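Local coordinates for protein betaine aldehyde dehydrogenase (Staphylococcus aureus subsp. aureus COL, PDB 4QTO) that probably oxidises betaine aldehyde to glycine betaine with NAD as the cofactor, as an enzyme of the aldehyde dehydrogenase family, at residues 285-290 and 429-434; 294-299 and 445-450; 327-332 and 420-425. One frame throughout, in Å; residues are numbered along the deposited sequence. Where two conformers were deposited one is given.

Contact 1 (285-290 and 429-434)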
loop_
_atom_site.group_PDB
_atom_site.type_symbol
_atom_site.label_atom_id
_atom_site.label_comp_id
_atom_site.label_asym_id
_atom_site.label_seq_id
_atom_site.Cartn_x
_atom_site.Cartn_y
_atom_site.Cartn_z
ATOM N N PRO A 285 4.873 -22.220 21.848
ATOM C CA PRO A 285 4.149 -22.220 23.105
ATOM C C PRO A 285 2.635 -22.241 22.965
ATOM O O PRO A 285 2.084 -21.561 22.103
ATOM C CB PRO A 285 4.614 -20.927 23.749
ATOM C CG PRO A 285 4.834 -19.998 22.605
ATOM C CD PRO A 285 5.383 -20.873 21.514
ATOM N N ASN A 286 1.972 -22.948 23.883
ATOM C CA ASN A 286 0.503 -22.971 23.970
ATOM C C ASN A 286 0.236 -22.504 25.396
ATOM O O ASN A 286 0.431 -23.265 26.361
ATOM C CB ASN A 286 0.000 -24.366 23.693
ATOM C CG ASN A 286 -1.499 -24.431 23.636
ATOM O OD1 ASN A 286 -2.177 -23.446 23.961
ATOM N ND2 ASN A 286 -2.032 -25.572 23.228
ATOM N N ILE A 287 -0.130 -21.237 25.559
ATOM C CA ILE A 287 -0.259 -20.606 26.856
ATOM C C ILE A 287 -1.725 -20.635 27.315
ATOM O O ILE A 287 -2.596 -20.046 26.669
ATOM C CB ILE A 287 0.222 -19.145 26.779
ATOM C CG1 ILE A 287 1.680 -19.090 26.312
ATOM C CG2 ILE A 287 0.061 -18.439 28.102
ATOM C CD1 ILE A 287 2.170 -17.704 25.980
ATOM N N ILE A 288 -1.959 -21.277 28.447
ATOM C CA ILE A 288 -3.310 -21.474 28.967
ATOM C C ILE A 288 -3.469 -20.818 30.329
ATOM O O ILE A 288 -2.850 -21.228 31.316
ATOM C CB ILE A 288 -3.606 -22.971 29.031
ATOM C CG1 ILE A 288 -3.390 -23.649 27.661
ATOM C CG2 ILE A 288 -5.005 -23.219 29.577
ATOM C CD1 ILE A 288 -3.429 -25.151 27.732
ATOM N N PHE A 289 -4.271 -19.768 30.377
ATOM C CA PHE A 289 -4.563 -19.063 31.627
ATOM C C PHE A 289 -5.678 -19.722 32.410
ATOM O O PHE A 289 -6.484 -20.488 31.853
ATOM C CB PHE A 289 -4.929 -17.620 31.331
ATOM C CG PHE A 289 -3.746 -16.751 31.001
ATOM C CD1 PHE A 289 -3.044 -16.131 32.025
ATOM C CD2 PHE A 289 -3.316 -16.580 29.708
ATOM C CE1 PHE A 289 -1.946 -15.347 31.756
ATOM C CE2 PHE A 289 -2.218 -15.780 29.421
ATOM C CZ PHE A 289 -1.527 -15.155 30.464
ATOM N N ASP A 290 -5.763 -19.394 33.707
ATOM C CA ASP A 290 -6.797 -19.981 34.561
ATOM C C ASP A 290 -8.208 -19.519 34.206
ATOM O O ASP A 290 -9.167 -20.108 34.677
ATOM C CB ASP A 290 -6.450 -19.915 36.060
ATOM C CG ASP A 290 -6.425 -18.550 36.642
ATOM O OD1 ASP A 290 -7.038 -17.612 36.070
ATOM O OD2 ASP A 290 -5.805 -18.420 37.745
ATOM N N GLN A 429 3.282 -12.049 33.239
ATOM C CA GLN A 429 4.675 -11.698 32.958
ATOM C C GLN A 429 5.569 -12.928 32.852
ATOM O O GLN A 429 6.411 -13.024 31.954
ATOM C CB GLN A 429 5.208 -10.724 34.026
ATOM C CG GLN A 429 4.525 -9.352 34.022
ATOM C CD GLN A 429 3.071 -9.300 34.540
ATOM O OE1 GLN A 429 2.576 -10.169 35.307
ATOM N NE2 GLN A 429 2.380 -8.216 34.148
ATOM N N GLU A 430 5.371 -13.885 33.753
ATOM C CA GLU A 430 6.154 -15.135 33.713
ATOM C C GLU A 430 5.812 -15.975 32.466
ATOM O O GLU A 430 6.699 -16.556 31.843
ATOM C CB GLU A 430 5.967 -15.964 34.979
ATOM C CG GLU A 430 6.934 -17.138 34.985
ATOM C CD GLU A 430 6.913 -18.001 36.242
ATOM O OE1 GLU A 430 5.917 -18.019 36.995
ATOM O OE2 GLU A 430 7.929 -18.674 36.456
ATOM N N ALA A 431 4.541 -16.010 32.077
ATOM C CA ALA A 431 4.118 -16.737 30.859
ATOM C C ALA A 431 4.883 -16.209 29.637
ATOM O O ALA A 431 5.399 -16.965 28.817
ATOM C CB ALA A 431 2.616 -16.610 30.625
ATOM N N ILE A 432 4.915 -14.885 29.515
ATOM C CA ILE A 432 5.627 -14.245 28.417
ATOM C C ILE A 432 7.142 -14.547 28.462
ATOM O O ILE A 432 7.751 -14.886 27.432
ATOM C CB ILE A 432 5.393 -12.717 28.442
ATOM C CG1 ILE A 432 3.912 -12.415 28.134
ATOM C CG2 ILE A 432 6.338 -12.041 27.471
ATOM C CD1 ILE A 432 3.507 -11.018 28.553
ATOM N N GLN A 433 7.739 -14.424 29.647
ATOM C CA GLN A 433 9.181 -14.676 29.804
ATOM C C GLN A 433 9.548 -16.107 29.410
ATOM O O GLN A 433 10.506 -16.330 28.675
ATOM C CB GLN A 433 9.630 -14.383 31.226
ATOM C CG GLN A 433 9.625 -12.914 31.586
ATOM C CD GLN A 433 9.968 -12.652 33.039
ATOM O OE1 GLN A 433 10.368 -13.562 33.778
ATOM N NE2 GLN A 433 9.809 -11.395 33.460
ATOM N N LEU A 434 8.769 -17.080 29.879
ATOM C CA LEU A 434 9.019 -18.481 29.542
ATOM C C LEU A 434 8.791 -18.759 28.065
ATOM O O LEU A 434 9.596 -19.399 27.401
ATOM C CB LEU A 434 8.132 -19.403 30.378
ATOM C CG LEU A 434 8.507 -19.487 31.847
ATOM C CD1 LEU A 434 7.452 -20.298 32.576
ATOM C CD2 LEU A 434 9.878 -20.139 32.000
#
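Ile287 turns its CG2 methyl toward Ala431 because this branch stands anti to the backbone N, while CG1 lies beside that N (chi1 -59°). CG2 then meets the Ala431 methyl, with Ile287 CG2 and Ala431 CB 4.0 Å apart. Phe289 reaches the same methyl by another route. Its CA-CB bond does not aim at helix 429-434, but CG lies anti to its own carbonyl carbon (chi1 -76°) and the end of the ring swings closer. Phe289 CZ comes to 4.4 Å from Ala431 CB, a looser approach that is oblique to the ring. The two side chains of the strand segment also touch each other, with Ile287 CG2 3.7 Å from Phe289 CE2. From the strand segment, the alanine methyl is therefore met by a branched aliphatic group and an aromatic ring that already pack together. Phe425 is a further neighbour of this methyl. The contact is buried and wholly apolar, and no hydrogen bond crosses it.

The elements belong to a layered alpha/beta fold. Strand 285-288 lies inside a mixed sheet, between strands 318-322 and 443-447 and parallel to both. Helix 428-436 is the connection of a beta-alpha-beta crossover that leads from strand 419-425 to strand 443-447. The two strands between these, 285-288 and 318-322, are spanned by the crossover.

Other residues also touch the Phe289 ring. Phe425 meets it edge-to-face, and Lys453 and Val457 of helix 451-460 pack against it. The CB of Ile432 is directed away from the strand, and its side chain packs on Val457 and Lys460 of that same helix. Gln433 N bonds to Gln429 O (3.0 Å) across the turn that carries Ala431.

Contact 2 (294-299 and 445-450); sequences FELAVD and AVFSKD
The Phe447 ring takes Leu296 at its edge, with the Leu296 CD2 methyl close to the ring plane. Leu296 CD2 lies 4.0 Å from Phe447 CE2, and Leu296 CG is equally near that ring atom. The two side chains cross at about a right angle. Ala297 comes in obliquely to the ring, and its backbone takes part: Ala297 CA is 4.3 Å from Phe447 CD2. A second ring, Phe294, has Val298 CG2 over one face, 3.7 Å above the plane and offset toward the rim. Glu295 OE1 lies at its edge, in plane, and Lys328 makes a cation-pi contact with it.

Leu296 reaches the ring because CG stands anti to the backbone N (chi1 176°). Phe447 is the last residue of strand 443-447. Its CB is directed at the helix, and the ring reaches Leu296 and Ala297. Helix 294-306 connects strand 285-288 to strand 318-322, a beta-alpha-beta unit whose strands are neighbours in the sheet. It therefore packs over that sheet, and Phe447 comes from the strand next to 285-288 on its other side.

The contact is buried and apolar. Polar bonds lie beyond it. After the strand, Ser448 OG accepts from Asp450 N (3.0 Å, 146° at the hydrogen), forming an ST turn. Asp450 then takes the N-cap position of helix 451-460, where OD1 accepts from Lys453 N. Helix 294-299 also meets the second subunit. Val515 and Asn516 of that subunit donate backbone N-H groups to the two carboxylate oxygens of Asp299, and its Pro512 packs on Leu296.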
loop_
_atom_site.group_PDB
_atom_site.type_symbol
_atom_site.label_atom_id
_atom_site.label_comp_id
_atom_site.label_asym_id
_atom_site.label_seq_id
_atom_site.Cartn_x
_atom_site.Cartn_y
_atom_site.Cartn_z
ATOM N N PHE A 294 -11.887 -23.946 29.744
ATOM C CA PHE A 294 -11.053 -25.096 30.062
ATOM C C PHE A 294 -11.173 -26.260 29.104
ATOM O O PHE A 294 -10.145 -26.783 28.632
ATOM C CB PHE A 294 -11.318 -25.545 31.520
ATOM C CG PHE A 294 -10.438 -26.662 31.954
ATOM C CD1 PHE A 294 -9.141 -26.424 32.365
ATOM C CD2 PHE A 294 -10.894 -27.952 31.874
ATOM C CE1 PHE A 294 -8.307 -27.480 32.751
ATOM C CE2 PHE A 294 -10.080 -29.007 32.282
ATOM C CZ PHE A 294 -8.797 -28.762 32.700
ATOM N N GLU A 295 -12.401 -26.663 28.778
ATOM C CA GLU A 295 -12.539 -27.775 27.829
ATOM C C GLU A 295 -12.032 -27.412 26.440
ATOM O O GLU A 295 -11.504 -28.272 25.733
ATOM C CB GLU A 295 -13.930 -28.377 27.834
ATOM C CG GLU A 295 -14.251 -29.124 29.163
ATOM C CD GLU A 295 -13.319 -30.319 29.545
ATOM O OE1 GLU A 295 -13.360 -30.750 30.738
ATOM O OE2 GLU A 295 -12.521 -30.861 28.722
ATOM N N LEU A 296 -12.148 -26.145 26.051
ATOM C CA LEU A 296 -11.576 -25.711 24.778
ATOM C C LEU A 296 -10.044 -25.850 24.818
ATOM O O LEU A 296 -9.420 -26.311 23.850
ATOM C CB LEU A 296 -11.942 -24.243 24.512
ATOM C CG LEU A 296 -11.312 -23.646 23.248
ATOM C CD1 LEU A 296 -11.906 -24.215 21.977
ATOM C CD2 LEU A 296 -11.483 -22.132 23.259
ATOM N N ALA A 297 -9.438 -25.432 25.941
ATOM C CA ALA A 297 -7.987 -25.453 26.087
ATOM C C ALA A 297 -7.456 -26.870 26.069
ATOM O O ALA A 297 -6.373 -27.121 25.497
ATOM C CB ALA A 297 -7.557 -24.742 27.351
ATOM N N VAL A 298 -8.194 -27.812 26.674
ATOM C CA VAL A 298 -7.799 -29.213 26.631
ATOM C C VAL A 298 -7.901 -29.758 25.198
ATOM O O VAL A 298 -6.948 -30.373 24.686
ATOM C CB VAL A 298 -8.646 -30.082 27.574
ATOM C CG1 VAL A 298 -8.314 -31.548 27.405
ATOM C CG2 VAL A 298 -8.404 -29.653 29.013
ATOM N N ASP A 299 -9.014 -29.481 24.526
ATOM C CA ASP A 299 -9.205 -29.904 23.135
ATOM C C ASP A 299 -8.064 -29.385 22.247
ATOM O O ASP A 299 -7.466 -30.134 21.458
ATOM C CB ASP A 299 -10.543 -29.360 22.611
ATOM C CG ASP A 299 -10.808 -29.687 21.149
ATOM O OD1 ASP A 299 -11.281 -30.799 20.859
ATOM O OD2 ASP A 299 -10.653 -28.776 20.308
ATOM N N ALA A 445 0.071 -19.843 20.850
ATOM C CA ALA A 445 -1.311 -19.495 21.179
ATOM C C ALA A 445 -1.443 -18.990 22.601
ATOM O O ALA A 445 -0.635 -19.320 23.490
ATOM C CB ALA A 445 -2.194 -20.715 21.052
ATOM N N VAL A 446 -2.505 -18.214 22.806
ATOM C CA VAL A 446 -2.894 -17.754 24.121
ATOM C C VAL A 446 -4.368 -18.053 24.300
ATOM O O VAL A 446 -5.201 -17.647 23.471
ATOM C CB VAL A 446 -2.701 -16.225 24.316
ATOM C CG1 VAL A 446 -3.003 -15.899 25.780
ATOM C CG2 VAL A 446 -1.303 -15.802 23.915
ATOM N N PHE A 447 -4.703 -18.797 25.361
ATOM C CA PHE A 447 -6.089 -19.145 25.705
ATOM C C PHE A 447 -6.503 -18.393 26.970
ATOM O O PHE A 447 -5.880 -18.567 28.057
ATOM C CB PHE A 447 -6.261 -20.654 25.892
ATOM C CG PHE A 447 -6.289 -21.400 24.607
ATOM C CD1 PHE A 447 -5.120 -21.761 23.959
ATOM C CD2 PHE A 447 -7.494 -21.683 23.987
ATOM C CE1 PHE A 447 -5.155 -22.401 22.722
ATOM C CE2 PHE A 447 -7.530 -22.303 22.744
ATOM C CZ PHE A 447 -6.373 -22.665 22.107
ATOM N N SER A 448 -7.532 -17.568 26.828
ATOM C CA SER A 448 -8.123 -16.835 27.932
ATOM C C SER A 448 -9.435 -16.216 27.492
ATOM O O SER A 448 -9.496 -15.730 26.367
ATOM C CB SER A 448 -7.212 -15.671 28.344
ATOM O OG SER A 448 -7.826 -14.888 29.372
ATOM N N LYS A 449 -10.455 -16.217 28.349
ATOM C CA LYS A 449 -11.701 -15.545 28.014
ATOM C C LYS A 449 -11.528 -14.032 28.114
ATOM O O LYS A 449 -12.381 -13.299 27.622
ATOM C CB LYS A 449 -12.854 -16.014 28.910
ATOM C CG LYS A 449 -13.266 -17.433 28.599
ATOM C CD LYS A 449 -14.333 -18.054 29.490
ATOM C CE LYS A 449 -13.789 -18.451 30.861
ATOM N NZ LYS A 449 -14.769 -19.253 31.655
ATOM N N ASP A 450 -10.448 -13.577 28.765
ATOM C CA ASP A 450 -10.136 -12.167 28.896
ATOM C C ASP A 450 -9.370 -11.790 27.619
ATOM O O ASP A 450 -8.153 -11.922 27.540
ATOM C CB ASP A 450 -9.278 -11.932 30.149
ATOM C CG ASP A 450 -8.913 -10.458 30.399
ATOM O OD1 ASP A 450 -9.039 -9.602 29.485
ATOM O OD2 ASP A 450 -8.437 -10.203 31.524
#

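Contact 3 (327-332 and 420-425); sequences DKFEQA and VTVEGF
Val422 is the residue of strand 420-425 that meets helix 327-332. Its CG1 methyl, anti to the backbone N (chi1 -175°), receives two side chains. The Phe329 ring brings its edge to the methyl, and Phe329 CD2 lies 4.5 Å from Val422 CG1. Glu330 lies across the same methyl with its extended chain: Glu330 CG is 4.0 Å and Glu330 OE2 3.7 Å from Val422 CG1. A water bridges the polar parts, 2.6 Å from Glu330 OE2 and 2.8 Å from Val422 O. The same OE2 forms a salt bridge with Lys326, so the carboxylate serves a charge on its own helix and a water next to the strand.

The CB of Glu423 is directed away from the helix, and its carboxylate pairs with Arg318 in a salt bridge. Farther on, Phe425 packs on Ile287.

Strand 419-425 lies between strands 318-322 and 399-402, parallel to both. Helix 323-337 follows strand 318-322 and lies over these parallel strands, as in the layered alpha/beta, Rossmann-like catalytic domain of aldehyde dehydrogenases.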
loop_
_atom_site.group_PDB
_atom_site.type_symbol
_atom_site.label_atom_id
_atom_site.label_comp_id
_atom_site.label_asym_id
_atom_site.label_seq_id
_atom_site.Cartn_x
_atom_site.Cartn_y
_atom_site.Cartn_z
ATOM N N ASP A 327 -2.512 -28.687 37.859
ATOM C CA ASP A 327 -2.865 -30.066 38.207
ATOM C C ASP A 327 -4.149 -30.548 37.492
ATOM O O ASP A 327 -4.194 -31.643 36.956
ATOM C CB ASP A 327 -2.956 -30.218 39.707
ATOM C CG ASP A 327 -1.626 -30.024 40.391
ATOM O OD1 ASP A 327 -0.569 -30.218 39.741
ATOM O OD2 ASP A 327 -1.614 -29.757 41.600
ATOM N N LYS A 328 -5.185 -29.704 37.487
ATOM C CA LYS A 328 -6.450 -29.995 36.805
ATOM C C LYS A 328 -6.186 -30.236 35.312
ATOM O O LYS A 328 -6.699 -31.193 34.694
ATOM C CB LYS A 328 -7.367 -28.765 36.974
ATOM C CG LYS A 328 -8.728 -28.834 36.324
ATOM C CD LYS A 328 -9.445 -27.504 36.367
ATOM C CE LYS A 328 -10.816 -27.624 35.741
ATOM N NZ LYS A 328 -11.582 -26.347 35.793
ATOM N N PHE A 329 -5.387 -29.352 34.726
ATOM C CA PHE A 329 -5.053 -29.448 33.312
ATOM C C PHE A 329 -4.264 -30.726 32.966
ATOM O O PHE A 329 -4.628 -31.452 32.017
ATOM C CB PHE A 329 -4.297 -28.233 32.835
ATOM C CG PHE A 329 -3.867 -28.350 31.398
ATOM C CD1 PHE A 329 -4.764 -28.081 30.368
ATOM C CD2 PHE A 329 -2.595 -28.806 31.093
ATOM C CE1 PHE A 329 -4.399 -28.263 29.051
ATOM C CE2 PHE A 329 -2.206 -28.952 29.766
ATOM C CZ PHE A 329 -3.111 -28.669 28.760
ATOM N N GLU A 330 -3.215 -31.008 33.724
ATOM C CA GLU A 330 -2.409 -32.196 33.448
ATOM C C GLU A 330 -3.266 -33.452 33.528
ATOM O O GLU A 330 -3.195 -34.324 32.658
ATOM C CB GLU A 330 -1.214 -32.320 34.401
ATOM C CG GLU A 330 -0.132 -31.301 34.140
ATOM C CD GLU A 330 1.028 -31.348 35.117
ATOM O OE1 GLU A 330 1.042 -32.221 36.012
ATOM O OE2 GLU A 330 1.919 -30.500 34.984
ATOM N N GLN A 331 -4.097 -33.552 34.555
ATOM C CA GLN A 331 -4.946 -34.714 34.669
ATOM C C GLN A 331 -5.895 -34.867 33.481
ATOM O O GLN A 331 -6.081 -35.971 32.950
ATOM C CB GLN A 331 -5.719 -34.706 35.978
ATOM C CG GLN A 331 -6.411 -36.044 36.128
ATOM C CD GLN A 331 -5.357 -37.181 36.118
ATOM O OE1 GLN A 331 -4.504 -37.198 36.993
ATOM N NE2 GLN A 331 -5.358 -38.077 35.085
ATOM N N ALA A 332 -6.515 -33.769 33.070
ATOM C CA ALA A 332 -7.460 -33.812 31.960
ATOM C C ALA A 332 -6.775 -34.169 30.633
ATOM O O ALA A 332 -7.295 -34.978 29.860
ATOM C CB ALA A 332 -8.178 -32.483 31.833
ATOM N N VAL A 420 4.443 -33.552 23.999
ATOM C CA VAL A 420 4.326 -32.204 24.565
ATOM C C VAL A 420 4.958 -32.187 25.946
ATOM O O VAL A 420 5.011 -33.209 26.626
ATOM C CB VAL A 420 2.864 -31.714 24.687
ATOM C CG1 VAL A 420 2.155 -31.816 23.339
ATOM C CG2 VAL A 420 2.075 -32.484 25.731
ATOM N N THR A 421 5.477 -31.021 26.336
ATOM C CA THR A 421 5.963 -30.782 27.697
ATOM C C THR A 421 4.961 -29.832 28.347
ATOM O O THR A 421 4.282 -29.070 27.635
ATOM C CB THR A 421 7.364 -30.117 27.750
ATOM O OG1 THR A 421 7.381 -28.922 26.943
ATOM C CG2 THR A 421 8.423 -31.063 27.259
ATOM N N VAL A 422 4.879 -29.858 29.663
ATOM C CA VAL A 422 3.995 -28.987 30.414
ATOM C C VAL A 422 4.805 -28.267 31.492
ATOM O O VAL A 422 5.431 -28.926 32.344
ATOM C CB VAL A 422 2.821 -29.757 31.082
ATOM C CG1 VAL A 422 1.857 -28.782 31.747
ATOM C CG2 VAL A 422 2.048 -30.586 30.043
ATOM N N GLU A 423 4.752 -26.941 31.484
ATOM C CA GLU A 423 5.409 -26.102 32.477
ATOM C C GLU A 423 4.360 -25.213 33.082
ATOM O O GLU A 423 3.425 -24.794 32.379
ATOM C CB GLU A 423 6.439 -25.161 31.843
ATOM C CG GLU A 423 7.731 -25.815 31.379
ATOM C CD GLU A 423 8.433 -24.933 30.361
ATOM O OE1 GLU A 423 9.286 -24.109 30.739
ATOM O OE2 GLU A 423 8.001 -24.977 29.188
ATOM N N GLY A 424 4.536 -24.870 34.347
ATOM C CA GLY A 424 3.613 -23.947 34.983
ATOM C C GLY A 424 4.144 -22.520 34.984
ATOM O O GLY A 424 5.368 -22.296 34.895
ATOM N N PHE A 425 3.238 -21.548 35.080
ATOM C CA PHE A 425 3.625 -20.142 35.237
ATOM C C PHE A 425 2.698 -19.488 36.260
ATOM O O PHE A 425 1.529 -19.869 36.389
ATOM C CB PHE A 425 3.620 -19.360 33.942
ATOM C CG PHE A 425 2.264 -19.183 33.319
ATOM C CD1 PHE A 425 1.440 -18.131 33.723
ATOM C CD2 PHE A 425 1.810 -20.041 32.332
ATOM C CE1 PHE A 425 0.193 -17.953 33.145
ATOM C CE2 PHE A 425 0.577 -19.856 31.741
ATOM C CZ PHE A 425 -0.230 -18.810 32.149
HETATM O O HOH W 1 4.494 -30.272 34.627
#

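In the fold
All three contacts pack helices on the same seven-stranded sheet. Contact 1 lies on one face and contacts 2 and 3 on the other. Ile287 faces helix 428-436, whereas the next residue, Ile288, meets Ala297 of contact 2 and Phe329 of contact 3. The centres of contact 1 and contact 2 are about 12 Å apart. The centres of contact 2 and contact 3 are about 13 Å apart. Strand pairing joins contacts 1 and 2 through Ile287 O and Phe447 N, 2.8 Å apart. Ala431 CB lies 3.6 Å from Phe425 CD1 of contact 3. Helix 294-306 is followed in the chain by the modified Cys313, probably the active-site cysteine of this family.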